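Local coordinates for protein metallophosphoesterase (Sphaerobacter thermophilus, PDB 3RQZ) that probably acts as a phosphatase of the YfcE family, with zinc ions bound at its metallophosphoesterase site, at residues A[47-52]-A[98-103]. Residues are numbered along the deposited sequence; the frame is centred on the assembly and turned at random.
Sequences ECVELV and LQYLES
Tyr100 meets Val49 and Val52 because its ring is swung trans to the main-chain nitrogen (chi1 175°), which carries it across to the helix that holds the two valines. Val49 has the same kind of first torsion (168°). This brings CG1 up to the ring at an oblique approach, 3.9 Å from Tyr100 CD2. The two side chains run past each other in opposite senses. The other branch, Val49 CG2, lies 4.4 Å from Leu101 CD2, a looser apolar contact. Val52 crosses the tyrosine at nearly a right angle, and its CG1 sits 4.0 Å from Tyr100 OH. Tyr100 is a buried residue, and its hydroxyl is satisfied by a hydrogen bond with Ser60 OG. The bond probably helps hold the far end of the ring in place. In the main chain, Tyr100 O accepts from both Ser103 N and Ser103 OG, the latter at 2.7 Å. No hydrogen bond joins the two segments. The helix axes approach to 10.6 Å at 57°, and the long tyrosine spans the gap. Val49 also touches Val39 and Val52 touches Ile38, in the loop after zinc ligand Asp37. This buried packing joins helices 45-55 and 95-103 of the calcineurin-like phosphoesterase fold, with Leu101 about 12 Å from a zinc ion.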
loop_
_atom_site.group_PDB
_atom_site.type_symbol
_atom_site.label_atom_id
_atom_site.label_comp_id
_atom_site.label_asym_id
_atom_site.label_seq_id
_atom_site.Cartn_x
_atom_site.Cartn_y
_atom_site.Cartn_z
ATOM N N GLU A 47 -10.507 8.487 8.806
ATOM C CA GLU A 47 -9.344 8.753 9.649
ATOM C C GLU A 47 -8.040 8.414 8.893
ATOM O O GLU A 47 -7.024 9.128 9.025
ATOM C CB GLU A 47 -9.467 7.941 10.961
ATOM C CG GLU A 47 -10.609 8.365 11.891
ATOM C CD GLU A 47 -11.973 7.730 11.554
ATOM O OE1 GLU A 47 -12.123 6.991 10.546
ATOM O OE2 GLU A 47 -12.926 7.993 12.295
ATOM N N CYS A 48 -8.064 7.353 8.078
ATOM C CA CYS A 48 -6.872 6.977 7.331
ATOM C C CYS A 48 -6.587 7.985 6.220
ATOM O O CYS A 48 -5.425 8.344 6.015
ATOM C CB CYS A 48 -6.913 5.528 6.817
ATOM S SG CYS A 48 -6.824 4.298 8.142
ATOM N N VAL A 49 -7.627 8.480 5.536
ATOM C CA VAL A 49 -7.416 9.514 4.521
ATOM C C VAL A 49 -6.864 10.792 5.159
ATOM O O VAL A 49 -5.952 11.427 4.621
ATOM C CB VAL A 49 -8.736 9.859 3.737
ATOM C CG1 VAL A 49 -8.575 11.142 2.903
ATOM C CG2 VAL A 49 -9.142 8.714 2.861
ATOM N N GLU A 50 -7.433 11.185 6.292
ATOM C CA GLU A 50 -6.991 12.409 6.966
ATOM C C GLU A 50 -5.511 12.338 7.333
ATOM O O GLU A 50 -4.759 13.293 7.089
ATOM C CB GLU A 50 -7.876 12.720 8.184
ATOM C CG GLU A 50 -9.302 13.091 7.758
ATOM C CD GLU A 50 -10.319 13.040 8.889
ATOM O OE1 GLU A 50 -9.907 13.031 10.061
ATOM O OE2 GLU A 50 -11.542 13.044 8.607
ATOM N N LEU A 51 -5.092 11.192 7.859
ATOM C CA LEU A 51 -3.692 10.963 8.220
ATOM C C LEU A 51 -2.725 10.960 7.044
ATOM O O LEU A 51 -1.703 11.668 7.062
ATOM C CB LEU A 51 -3.539 9.618 8.925
ATOM C CG LEU A 51 -3.845 9.630 10.404
ATOM C CD1 LEU A 51 -3.729 8.231 10.920
ATOM C CD2 LEU A 51 -2.854 10.505 11.092
ATOM N N VAL A 52 -3.036 10.138 6.039
ATOM C CA VAL A 52 -2.199 10.062 4.833
ATOM C C VAL A 52 -2.058 11.431 4.141
ATOM O O VAL A 52 -0.950 11.810 3.685
ATOM C CB VAL A 52 -2.692 8.955 3.844
ATOM C CG1 VAL A 52 -1.973 9.090 2.464
ATOM C CG2 VAL A 52 -2.429 7.568 4.437
ATOM N N LEU A 98 -13.152 13.019 -0.396
ATOM C CA LEU A 98 -13.381 12.872 -1.836
ATOM C C LEU A 98 -12.474 13.796 -2.659
ATOM O O LEU A 98 -11.874 13.361 -3.635
ATOM C CB LEU A 98 -14.866 13.101 -2.181
ATOM C CG LEU A 98 -15.756 12.050 -1.470
ATOM C CD1 LEU A 98 -17.239 12.495 -1.413
ATOM C CD2 LEU A 98 -15.578 10.674 -2.145
ATOM N N GLN A 99 -12.374 15.065 -2.268
ATOM C CA GLN A 99 -11.506 16.018 -2.992
ATOM C C GLN A 99 -10.049 15.589 -2.947
ATOM O O GLN A 99 -9.319 15.704 -3.933
ATOM C CB GLN A 99 -11.636 17.431 -2.417
ATOM C CG GLN A 99 -12.970 18.110 -2.713
ATOM C CD GLN A 99 -13.128 19.387 -1.903
ATOM O OE1 GLN A 99 -12.147 19.947 -1.444
ATOM N NE2 GLN A 99 -14.363 19.836 -1.711
ATOM N N TYR A 100 -9.609 15.094 -1.798
ATOM C CA TYR A 100 -8.229 14.681 -1.707
ATOM C C TYR A 100 -7.930 13.480 -2.626
ATOM O O TYR A 100 -6.933 13.464 -3.345
ATOM C CB TYR A 100 -7.840 14.342 -0.250
ATOM C CG TYR A 100 -6.444 13.782 -0.147
ATOM C CD1 TYR A 100 -5.330 14.619 -0.269
ATOM C CD2 TYR A 100 -6.235 12.417 0.096
ATOM C CE1 TYR A 100 -4.022 14.112 -0.190
ATOM C CE2 TYR A 100 -4.950 11.889 0.182
ATOM C CZ TYR A 100 -3.830 12.760 0.041
ATOM O OH TYR A 100 -2.549 12.256 0.143
ATOM N N LEU A 101 -8.763 12.453 -2.531
ATOM C CA LEU A 101 -8.596 11.253 -3.363
ATOM C C LEU A 101 -8.659 11.597 -4.841
ATOM O O LEU A 101 -7.840 11.095 -5.601
ATOM C CB LEU A 101 -9.585 10.161 -2.993
ATOM C CG LEU A 101 -9.404 9.576 -1.581
ATOM C CD1 LEU A 101 -10.541 8.626 -1.327
ATOM C CD2 LEU A 101 -8.025 8.898 -1.350
ATOM N N GLU A 102 -9.609 12.462 -5.224
ATOM C CA GLU A 102 -9.732 12.924 -6.599
ATOM C C GLU A 102 -8.484 13.648 -7.082
ATOM O O GLU A 102 -8.205 13.687 -8.288
ATOM C CB GLU A 102 -10.964 13.832 -6.769
ATOM C CG GLU A 102 -12.278 13.053 -6.697
ATOM C CD GLU A 102 -13.535 13.923 -6.456
ATOM O OE1 GLU A 102 -13.443 15.172 -6.512
ATOM O OE2 GLU A 102 -14.624 13.347 -6.210
ATOM N N SER A 103 -7.710 14.209 -6.152
ATOM C CA SER A 103 -6.566 15.001 -6.586
ATOM C C SER A 103 -5.362 14.142 -6.929
ATOM O O SER A 103 -4.432 14.630 -7.596
ATOM C CB SER A 103 -6.205 16.042 -5.515
ATOM O OG SER A 103 -5.525 15.451 -4.404
#